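Local coordinates for succinoglycan biosynthesis protein (Bacillus cereus ATCC 14579, PDB 3B55) that is named for succinoglycan biosynthesis, belongs to the erythromycin esterase-like family and binds calcium, its reaction and substrate not being established, at residues K44-H49 against F383-R388; L112-D117 against P139-K144; A236-N241 against A253-N258. The protein carries 1 engineered substitution. One frame throughout, in Å; residues are numbered along the deposited sequence.

Interaction 1: K44-H49 against F383-R388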
loop_
_atom_site.group_PDB
_atom_site.type_symbol
_atom_site.label_atom_id
_atom_site.label_comp_id
_atom_site.label_asym_id
_atom_site.label_seq_id
_atom_site.Cartn_x
_atom_site.Cartn_y
_atom_site.Cartn_z
ATOM N N LYS A 44 -29.312 10.284 -3.846
ATOM C CA LYS A 44 -30.284 10.157 -2.770
ATOM C C LYS A 44 -30.336 8.713 -2.294
ATOM O O LYS A 44 -30.614 8.447 -1.126
ATOM C CB LYS A 44 -31.668 10.614 -3.242
ATOM C CG LYS A 44 -31.781 12.123 -3.450
ATOM C CD LYS A 44 -32.860 12.711 -2.549
ATOM C CE LYS A 44 -32.739 14.232 -2.402
ATOM N NZ LYS A 44 -33.613 15.015 -3.325
ATOM N N TRP A 45 -30.067 7.782 -3.203
ATOM C CA TRP A 45 -30.059 6.358 -2.873
ATOM C C TRP A 45 -28.810 6.107 -2.026
ATOM O O TRP A 45 -28.830 5.312 -1.085
ATOM C CB TRP A 45 -29.994 5.529 -4.157
ATOM C CG TRP A 45 -30.027 4.040 -3.962
ATOM C CD1 TRP A 45 -31.101 3.212 -4.145
ATOM C CD2 TRP A 45 -28.932 3.198 -3.576
ATOM N NE1 TRP A 45 -30.741 1.905 -3.903
ATOM C CE2 TRP A 45 -29.415 1.868 -3.554
ATOM C CE3 TRP A 45 -27.589 3.434 -3.251
ATOM C CZ2 TRP A 45 -28.603 0.779 -3.217
ATOM C CZ3 TRP A 45 -26.777 2.349 -2.915
ATOM C CH2 TRP A 45 -27.290 1.038 -2.903
ATOM N N LEU A 46 -27.726 6.796 -2.376
ATOM C CA LEU A 46 -26.459 6.678 -1.659
ATOM C C LEU A 46 -26.612 7.165 -0.225
ATOM O O LEU A 46 -26.033 6.595 0.700
ATOM C CB LEU A 46 -25.378 7.510 -2.349
ATOM C CG LEU A 46 -24.963 7.103 -3.760
ATOM C CD1 LEU A 46 -24.066 8.173 -4.349
ATOM C CD2 LEU A 46 -24.256 5.761 -3.723
ATOM N N GLU A 47 -27.398 8.222 -0.050
ATOM C CA GLU A 47 -27.632 8.803 1.266
ATOM C C GLU A 47 -28.415 7.848 2.169
ATOM O O GLU A 47 -28.149 7.746 3.368
ATOM C CB GLU A 47 -28.399 10.116 1.112
ATOM C CG GLU A 47 -27.910 11.223 2.024
ATOM C CD GLU A 47 -28.356 12.592 1.557
ATOM O OE1 GLU A 47 -28.323 12.842 0.333
ATOM O OE2 GLU A 47 -28.724 13.422 2.412
ATOM N N ALA A 48 -29.379 7.151 1.584
ATOM C CA ALA A 48 -30.205 6.216 2.334
ATOM C C ALA A 48 -29.467 4.934 2.707
ATOM O O ALA A 48 -29.853 4.249 3.651
ATOM C CB ALA A 48 -31.459 5.879 1.533
ATOM N N HIS A 49 -28.407 4.604 1.975
ATOM C CA HIS A 49 -27.654 3.383 2.262
ATOM C C HIS A 49 -26.275 3.632 2.859
ATOM O O HIS A 49 -25.543 2.693 3.175
ATOM C CB HIS A 49 -27.510 2.542 0.993
ATOM C CG HIS A 49 -28.783 1.880 0.567
ATOM N ND1 HIS A 49 -29.875 2.590 0.119
ATOM C CD2 HIS A 49 -29.153 0.577 0.561
ATOM C CE1 HIS A 49 -30.865 1.755 -0.141
ATOM N NE2 HIS A 49 -30.453 0.528 0.120
ATOM N N PHE A 383 -18.763 9.025 5.632
ATOM C CA PHE A 383 -19.601 7.835 5.618
ATOM C C PHE A 383 -18.992 6.773 4.724
ATOM O O PHE A 383 -18.111 7.063 3.917
ATOM C CB PHE A 383 -21.006 8.166 5.100
ATOM C CG PHE A 383 -21.033 8.619 3.664
ATOM C CD1 PHE A 383 -20.800 9.951 3.331
ATOM C CD2 PHE A 383 -21.280 7.711 2.639
ATOM C CE1 PHE A 383 -20.818 10.373 2.000
ATOM C CE2 PHE A 383 -21.302 8.119 1.307
ATOM C CZ PHE A 383 -21.071 9.452 0.984
ATOM N N PHE A 384 -19.434 5.533 4.895
ATOM C CA PHE A 384 -18.956 4.475 4.031
ATOM C C PHE A 384 -20.154 3.686 3.537
ATOM O O PHE A 384 -21.267 3.837 4.054
ATOM C CB PHE A 384 -17.921 3.578 4.720
ATOM C CG PHE A 384 -18.431 2.827 5.919
ATOM C CD1 PHE A 384 -18.658 3.479 7.130
ATOM C CD2 PHE A 384 -18.581 1.445 5.865
ATOM C CE1 PHE A 384 -19.013 2.765 8.267
ATOM C CE2 PHE A 384 -18.938 0.721 6.998
ATOM C CZ PHE A 384 -19.153 1.385 8.204
ATOM N N ILE A 385 -19.937 2.858 2.526
ATOM C CA ILE A 385 -21.033 2.098 1.957
ATOM C C ILE A 385 -20.536 0.871 1.224
ATOM O O ILE A 385 -19.424 0.865 0.691
ATOM C CB ILE A 385 -21.829 2.986 0.976
ATOM C CG1 ILE A 385 -22.919 2.171 0.285
ATOM C CG2 ILE A 385 -20.881 3.609 -0.038
ATOM C CD1 ILE A 385 -24.033 3.035 -0.283
ATOM N N ASP A 386 -21.365 -0.169 1.202
ATOM C CA ASP A 386 -21.012 -1.403 0.516
ATOM C C ASP A 386 -21.495 -1.291 -0.929
ATOM O O ASP A 386 -22.698 -1.379 -1.199
ATOM C CB ASP A 386 -21.689 -2.602 1.182
ATOM C CG ASP A 386 -21.096 -3.926 0.733
ATOM O OD1 ASP A 386 -20.678 -4.021 -0.439
ATOM O OD2 ASP A 386 -21.061 -4.873 1.549
ATOM N N LEU A 387 -20.561 -1.082 -1.850
ATOM C CA LEU A 387 -20.889 -0.954 -3.267
ATOM C C LEU A 387 -21.438 -2.264 -3.841
ATOM O O LEU A 387 -22.163 -2.263 -4.833
ATOM C CB LEU A 387 -19.644 -0.527 -4.057
ATOM C CG LEU A 387 -18.953 0.768 -3.600
ATOM C CD1 LEU A 387 -17.713 1.013 -4.439
ATOM C CD2 LEU A 387 -19.911 1.938 -3.708
ATOM N N ARG A 388 -21.089 -3.378 -3.212
ATOM C CA ARG A 388 -21.552 -4.678 -3.680
ATOM C C ARG A 388 -23.044 -4.877 -3.435
ATOM O O ARG A 388 -23.657 -5.764 -4.019
ATOM C CB ARG A 388 -20.777 -5.790 -2.980
ATOM C CG ARG A 388 -19.291 -5.786 -3.264
ATOM C CD ARG A 388 -18.570 -6.701 -2.289
ATOM N NE ARG A 388 -18.845 -6.302 -0.913
ATOM C CZ ARG A 388 -18.332 -6.895 0.162
ATOM N NH1 ARG A 388 -17.504 -7.924 0.026
ATOM N NH2 ARG A 388 -18.658 -6.462 1.377
HETATM O O HOH W 1 -23.988 0.145 2.621
#
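Ile385 meets Trp45, Leu46 and His49 with one methyl group, CD1, where helix 39-49 packs at the margin of the mixed sheet that runs through the Ere-like fold. Strand 382-386 is next to last in that sheet, between strand 51-53 and strand 429-433, and the short segments of helix and strand run nearly perpendicular, at 98°, with axes 8.9 Å apart.

The tight part is apolar. Ile385 points at the helix, and with CG1 anti to its backbone N (chi1 176°) and the chain continuing extended, CD1 is carried to the far end of its reach. There it lies 3.7 Å from CB of His49 and 3.9 Å from CZ3 of Trp45, whose side chain it meets at a slant. CD2 of Leu46 closes in more loosely from the buried side, 4.4 Å from CD1 of Ile385. Phe375 of helix 371-376 touches both Leu46 and Ile385 and continues the core beyond them.

The looser side is bridged by water; His49 is partly exposed there, while Asp386 is buried. One water donates to O of His49 and accepts from N of Asp386, 3.0 Å from each atom, joining His49 to strand 382-386 without direct contact of the two backbones. Further along, Arg388 grips the carboxylate of Asp386 side-on, through NE and NH2, NH2 also reaching O of Met71, while its backbone N closes an Asx turn on OD1.

On the helix the imidazole of His49 and the indole of Trp45 overlap, each with an atom of the other over its centre. ND1 of His49 donates to O of Trp45 at 3.2 Å, which probably steadies the imidazole over the indole, the acceptor lying 23° out of the plane of the imidazole.

Interaction 2: L112-D117 against P139-K144. With CA (calcium ion), chain B.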
loop_
_atom_site.group_PDB
_atom_site.type_symbol
_atom_site.label_atom_id
_atom_site.label_comp_id
_atom_site.label_asym_id
_atom_site.label_seq_id
_atom_site.Cartn_x
_atom_site.Cartn_y
_atom_site.Cartn_z
ATOM N N LEU A 112 2.474 -1.760 4.194
ATOM C CA LEU A 112 2.473 -0.386 3.723
ATOM C C LEU A 112 3.068 -0.257 2.353
ATOM O O LEU A 112 3.968 -1.009 1.970
ATOM C CB LEU A 112 3.294 0.518 4.646
ATOM C CG LEU A 112 2.894 0.689 6.104
ATOM C CD1 LEU A 112 3.971 1.502 6.790
ATOM C CD2 LEU A 112 1.541 1.377 6.223
ATOM N N GLU A 113 2.564 0.732 1.632
ATOM C CA GLU A 113 3.062 1.033 0.316
ATOM C C GLU A 113 4.359 1.785 0.632
ATOM O O GLU A 113 4.520 2.974 0.333
ATOM C CB GLU A 113 2.095 1.945 -0.403
ATOM C CG GLU A 113 2.450 2.152 -1.819
ATOM C CD GLU A 113 1.942 3.457 -2.296
ATOM O OE1 GLU A 113 0.711 3.627 -2.455
ATOM O OE2 GLU A 113 2.806 4.317 -2.488
ATOM N N GLU A 114 5.277 1.068 1.266
ATOM C CA GLU A 114 6.564 1.620 1.663
ATOM C C GLU A 114 7.641 0.590 1.339
ATOM O O GLU A 114 7.358 -0.603 1.227
ATOM C CB GLU A 114 6.527 1.916 3.169
ATOM C CG GLU A 114 7.798 2.506 3.751
ATOM C CD GLU A 114 8.182 3.805 3.081
ATOM O OE1 GLU A 114 8.684 3.757 1.938
ATOM O OE2 GLU A 114 7.975 4.871 3.695
ATOM N N GLY A 115 8.873 1.052 1.177
ATOM C CA GLY A 115 9.956 0.141 0.868
ATOM C C GLY A 115 10.066 -0.961 1.905
ATOM O O GLY A 115 9.937 -0.719 3.107
ATOM N N TRP A 116 10.293 -2.182 1.433
ATOM C CA TRP A 116 10.429 -3.330 2.314
ATOM C C TRP A 116 11.581 -3.138 3.295
ATOM O O TRP A 116 11.469 -3.524 4.456
ATOM C CB TRP A 116 10.629 -4.603 1.479
ATOM C CG TRP A 116 11.151 -5.780 2.249
ATOM C CD1 TRP A 116 12.436 -5.984 2.672
ATOM C CD2 TRP A 116 10.405 -6.929 2.668
ATOM N NE1 TRP A 116 12.536 -7.192 3.325
ATOM C CE2 TRP A 116 11.304 -7.793 3.335
ATOM C CE3 TRP A 116 9.065 -7.315 2.540
ATOM C CZ2 TRP A 116 10.902 -9.021 3.877
ATOM C CZ3 TRP A 116 8.665 -8.540 3.080
ATOM C CH2 TRP A 116 9.583 -9.376 3.738
ATOM N N ASP A 117 12.679 -2.543 2.835
ATOM C CA ASP A 117 13.830 -2.323 3.707
ATOM C C ASP A 117 13.563 -1.301 4.805
ATOM O O ASP A 117 13.929 -1.510 5.965
ATOM C CB ASP A 117 15.061 -1.877 2.902
ATOM C CG ASP A 117 14.769 -0.728 1.959
ATOM O OD1 ASP A 117 13.859 0.078 2.248
ATOM O OD2 ASP A 117 15.461 -0.624 0.926
ATOM N N PRO A 139 9.754 10.395 2.357
ATOM C CA PRO A 139 9.454 11.825 2.514
ATOM C C PRO A 139 7.980 12.218 2.517
ATOM O O PRO A 139 7.536 12.935 3.407
ATOM C CB PRO A 139 10.234 12.464 1.365
ATOM C CG PRO A 139 11.468 11.622 1.327
ATOM C CD PRO A 139 10.899 10.207 1.444
ATOM N N VAL A 140 7.224 11.750 1.530
ATOM C CA VAL A 140 5.809 12.080 1.453
ATOM C C VAL A 140 5.027 11.505 2.634
ATOM O O VAL A 140 3.940 11.987 2.953
ATOM C CB VAL A 140 5.186 11.580 0.118
ATOM C CG1 VAL A 140 5.332 10.070 -0.008
ATOM C CG2 VAL A 140 3.727 11.962 0.060
ATOM N N PHE A 141 5.578 10.481 3.285
ATOM C CA PHE A 141 4.908 9.874 4.435
ATOM C C PHE A 141 5.504 10.315 5.770
ATOM O O PHE A 141 5.098 9.828 6.824
ATOM C CB PHE A 141 4.945 8.347 4.338
ATOM C CG PHE A 141 4.271 7.804 3.118
ATOM C CD1 PHE A 141 2.955 8.154 2.819
ATOM C CD2 PHE A 141 4.953 6.949 2.257
ATOM C CE1 PHE A 141 2.330 7.663 1.677
ATOM C CE2 PHE A 141 4.336 6.453 1.113
ATOM C CZ PHE A 141 3.021 6.811 0.820
ATOM N N LYS A 142 6.477 11.222 5.735
ATOM C CA LYS A 142 7.056 11.715 6.978
ATOM C C LYS A 142 6.037 12.721 7.521
ATOM O O LYS A 142 6.219 13.930 7.409
ATOM C CB LYS A 142 8.391 12.420 6.734
ATOM C CG LYS A 142 9.551 11.513 6.343
ATOM C CD LYS A 142 10.858 12.311 6.346
ATOM C CE LYS A 142 11.953 11.664 5.495
ATOM N NZ LYS A 142 12.543 10.410 6.061
ATOM N N THR A 143 4.956 12.214 8.100
ATOM C CA THR A 143 3.912 13.087 8.620
ATOM C C THR A 143 3.494 12.669 10.016
ATOM O O THR A 143 3.760 11.554 10.449
ATOM C CB THR A 143 2.655 13.067 7.717
ATOM O OG1 THR A 143 2.026 11.782 7.791
ATOM C CG2 THR A 143 3.034 13.335 6.282
ATOM N N LYS A 144 2.823 13.578 10.705
ATOM C CA LYS A 144 2.349 13.343 12.056
ATOM C C LYS A 144 1.340 12.197 12.137
ATOM O O LYS A 144 1.368 11.409 13.087
ATOM C CB LYS A 144 1.705 14.620 12.576
ATOM C CG LYS A 144 1.478 14.659 14.067
ATOM C CD LYS A 144 0.994 16.041 14.446
ATOM C CE LYS A 144 1.948 17.091 13.887
ATOM N NZ LYS A 144 1.452 18.486 13.998
HETATM CA CA CA B . 2.002 5.914 -4.007
#
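Phe141 turns the CD2-CE2-CZ side of its ring toward Glu113 and Glu114, and every contact across the two segments is made by that ring. These are van der Waals contacts between ring carbons and oxygen atoms. CE2 of Phe141 lies 3.6 Å from the backbone O of Glu113, and CZ is 4.1 Å from OE2 of the same glutamate. OE2 of Glu114 comes to the ring edge near its plane, 3.9 Å from CD2 of Phe141, with carboxylate and ring almost perpendicular at 88°. On one ring face sits Val140 CG1, over the centre; His85 also meets the ring edge-to-face.

Hydrogen bonds probably restrain both carboxylates. Bent at chi2 (58°), the side chain of Glu114 folds back so that OE1 accepts from N of Gly115 at 2.8 Å through its anti lone pair; Thr138 OG1 is a second partner of OE1. Glu113 OE1 is bonded to the backbone N of His306, which probably helps to hold the carboxylate in one orientation.

The remaining interaction is metal coordination. OE2 of Glu113 binds the calcium ion at 2.3 Å, and NE2 of His85 is the other protein ligand. The chain turns a corner at Glu113 and Glu114, just beyond strand 109-112, and the whole makes a calcium site at a strand end, beside a buried contact in which an aromatic ring flanks the liganding glutamate.

Interaction 3: A236-N241 against A253-N258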
loop_
_atom_site.group_PDB
_atom_site.type_symbol
_atom_site.label_atom_id
_atom_site.label_comp_id
_atom_site.label_asym_id
_atom_site.label_seq_id
_atom_site.Cartn_x
_atom_site.Cartn_y
_atom_site.Cartn_z
ATOM N N ALA A 236 19.129 -18.758 -5.151
ATOM C CA ALA A 236 19.346 -20.153 -5.507
ATOM C C ALA A 236 20.210 -20.821 -4.437
ATOM O O ALA A 236 19.982 -21.973 -4.081
ATOM C CB ALA A 236 20.026 -20.253 -6.873
ATOM N N LEU A 237 21.196 -20.096 -3.919
ATOM C CA LEU A 237 22.066 -20.659 -2.897
ATOM C C LEU A 237 21.302 -21.011 -1.625
ATOM O O LEU A 237 21.522 -22.064 -1.032
ATOM C CB LEU A 237 23.205 -19.693 -2.562
ATOM C CG LEU A 237 24.155 -20.204 -1.472
ATOM C CD1 LEU A 237 25.507 -19.547 -1.623
ATOM C CD2 LEU A 237 23.572 -19.931 -0.094
ATOM N N LEU A 238 20.411 -20.126 -1.198
ATOM C CA LEU A 238 19.638 -20.381 0.007
ATOM C C LEU A 238 18.686 -21.562 -0.188
ATOM O O LEU A 238 18.463 -22.347 0.736
ATOM C CB LEU A 238 18.846 -19.130 0.394
ATOM C CG LEU A 238 19.676 -17.936 0.872
ATOM C CD1 LEU A 238 18.808 -16.699 0.937
ATOM C CD2 LEU A 238 20.281 -18.239 2.239
ATOM N N GLU A 239 18.147 -21.694 -1.399
ATOM C CA GLU A 239 17.205 -22.764 -1.716
ATOM C C GLU A 239 17.807 -24.173 -1.731
ATOM O O GLU A 239 17.176 -25.110 -1.251
ATOM C CB GLU A 239 16.529 -22.477 -3.062
ATOM C CG GLU A 239 15.449 -23.486 -3.479
ATOM C CD GLU A 239 14.313 -23.605 -2.471
ATOM O OE1 GLU A 239 14.107 -22.657 -1.681
ATOM O OE2 GLU A 239 13.617 -24.643 -2.476
ATOM N N GLU A 240 19.009 -24.335 -2.283
ATOM C CA GLU A 240 19.618 -25.666 -2.318
ATOM C C GLU A 240 20.285 -26.077 -1.010
ATOM O O GLU A 240 20.526 -27.261 -0.785
ATOM C CB GLU A 240 20.620 -25.804 -3.471
ATOM C CG GLU A 240 21.151 -24.511 -4.037
ATOM C CD GLU A 240 20.785 -24.343 -5.501
ATOM O OE1 GLU A 240 19.575 -24.269 -5.811
ATOM O OE2 GLU A 240 21.707 -24.289 -6.344
ATOM N N ASN A 241 20.589 -25.103 -0.156
ATOM C CA ASN A 241 21.205 -25.383 1.139
ATOM C C ASN A 241 20.140 -25.279 2.220
ATOM O O ASN A 241 20.430 -25.120 3.409
ATOM C CB ASN A 241 22.338 -24.397 1.418
ATOM C CG ASN A 241 23.503 -24.580 0.470
ATOM O OD1 ASN A 241 23.702 -23.790 -0.456
ATOM N ND2 ASN A 241 24.274 -25.639 0.687
ATOM N N ALA A 253 12.050 -18.558 6.164
ATOM C CA ALA A 253 11.056 -18.008 5.252
ATOM C C ALA A 253 11.352 -16.526 5.075
ATOM O O ALA A 253 11.336 -16.008 3.952
ATOM C CB ALA A 253 9.651 -18.210 5.819
ATOM N N TRP A 254 11.630 -15.850 6.186
ATOM C CA TRP A 254 11.946 -14.430 6.148
ATOM C C TRP A 254 13.173 -14.169 5.286
ATOM O O TRP A 254 13.162 -13.299 4.414
ATOM C CB TRP A 254 12.228 -13.883 7.553
ATOM C CG TRP A 254 11.023 -13.365 8.284
ATOM C CD1 TRP A 254 10.314 -14.006 9.262
ATOM C CD2 TRP A 254 10.393 -12.093 8.100
ATOM N NE1 TRP A 254 9.281 -13.210 9.698
ATOM C CE2 TRP A 254 9.305 -12.030 9.001
ATOM C CE3 TRP A 254 10.638 -11.000 7.259
ATOM C CZ2 TRP A 254 8.465 -10.912 9.088
ATOM C CZ3 TRP A 254 9.806 -9.889 7.344
ATOM C CH2 TRP A 254 8.731 -9.855 8.253
ATOM N N ILE A 255 14.237 -14.921 5.542
ATOM C CA ILE A 255 15.489 -14.761 4.808
ATOM C C ILE A 255 15.265 -14.892 3.310
ATOM O O ILE A 255 15.706 -14.050 2.531
ATOM C CB ILE A 255 16.525 -15.803 5.272
ATOM C CG1 ILE A 255 16.751 -15.655 6.783
ATOM C CG2 ILE A 255 17.819 -15.641 4.499
ATOM C CD1 ILE A 255 17.127 -14.247 7.230
ATOM N N LYS A 256 14.561 -15.947 2.922
ATOM C CA LYS A 256 14.256 -16.215 1.525
ATOM C C LYS A 256 13.550 -15.024 0.864
ATOM O O LYS A 256 13.850 -14.665 -0.276
ATOM C CB LYS A 256 13.381 -17.466 1.437
ATOM C CG LYS A 256 13.140 -17.967 0.042
ATOM C CD LYS A 256 12.535 -19.356 0.069
ATOM C CE LYS A 256 12.285 -19.843 -1.341
ATOM N NZ LYS A 256 13.516 -19.656 -2.155
ATOM N N GLN A 257 12.625 -14.405 1.593
ATOM C CA GLN A 257 11.880 -13.266 1.076
ATOM C C GLN A 257 12.787 -12.050 0.931
ATOM O O GLN A 257 12.675 -11.299 -0.045
ATOM C CB GLN A 257 10.705 -12.934 1.993
ATOM C CG GLN A 257 9.860 -11.782 1.484
ATOM C CD GLN A 257 9.278 -12.034 0.101
ATOM O OE1 GLN A 257 8.679 -11.141 -0.496
ATOM N NE2 GLN A 257 9.451 -13.248 -0.411
ATOM N N ASN A 258 13.677 -11.857 1.902
ATOM C CA ASN A 258 14.625 -10.750 1.862
ATOM C C ASN A 258 15.457 -10.869 0.585
ATOM O O ASN A 258 15.765 -9.865 -0.056
ATOM C CB ASN A 258 15.548 -10.795 3.082
ATOM C CG ASN A 258 14.878 -10.273 4.343
ATOM O OD1 ASN A 258 14.964 -9.086 4.658
ATOM N ND2 ASN A 258 14.193 -11.155 5.062
#
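Glu239 and Lys256 form the polar link between the two helices, and Leu238 and Ile255 the apolar one. NZ of Lys256 donates to OE1 of Glu239 at 3.1 Å, a hydrogen bond that is also a salt bridge. The ammonium comes from above the carboxylate, 39° out of its plane. CE of Lys256 follows at 3.4 Å from OE1 of Glu239, so the end of the lysine chain lies against the same oxygen that accepts the hydrogen bond. The lysine runs extended from its backbone and bends only at its last torsion (chi4 50°), which swings NZ to the glutamate; Glu239 for its part is bent at chi2. Both residues are partly exposed.

Deeper in, CD1 of Leu238 meets CG2 of Ile255 at 3.8 Å, the two side chains crossing at about a right angle. These two side chains carry no polar atoms.

Several main-chain groups are bonded within their own segments: N of Asn258 donates to O of Trp254 at 2.9 Å, N of Gln257 to O of Ala253, and N of Asn241 to O of Leu237 at 3.3 Å. ND2 of Asn258 also approaches the Trp254 carbonyl, but so closely in the model that its exact geometry is doubtful, while OD1 of Asn258 has weak bonds to Trp116 NE1 and Asn183 ND2.

The contact thus joins the end of helix 221-240 to the early part of helix 250-268 as a helical hairpin. Helix 178-192 lies along its buried side, with Ile188 on Leu238 and Tyr187 on Ile255, and helix 278-298 packs against Trp254 and Gln257.

How the interactions relate
Along the chain, interactions 2 and 3 follow one another inside the long loop that interaction 1 closes. Interaction 1 lies near one edge of the mixed sheet, and interaction 2 follows strand 109-112, next to the opposite edge strand, 167-172; their centres are about 32 Å apart. Interaction 3 belongs to the helices beyond, its centre about 47 Å from that of interaction 1 and on the other side of the chain's centre. Interactions 2 and 3, with centres about 26 Å apart, touch directly: Trp116 CH2 lies 3.3 Å from Gln257 CG. The indole of Trp116 therefore connects the segment bearing the calcium ligand Glu113 with the helical hairpin, whereas interaction 1 has no such link to either.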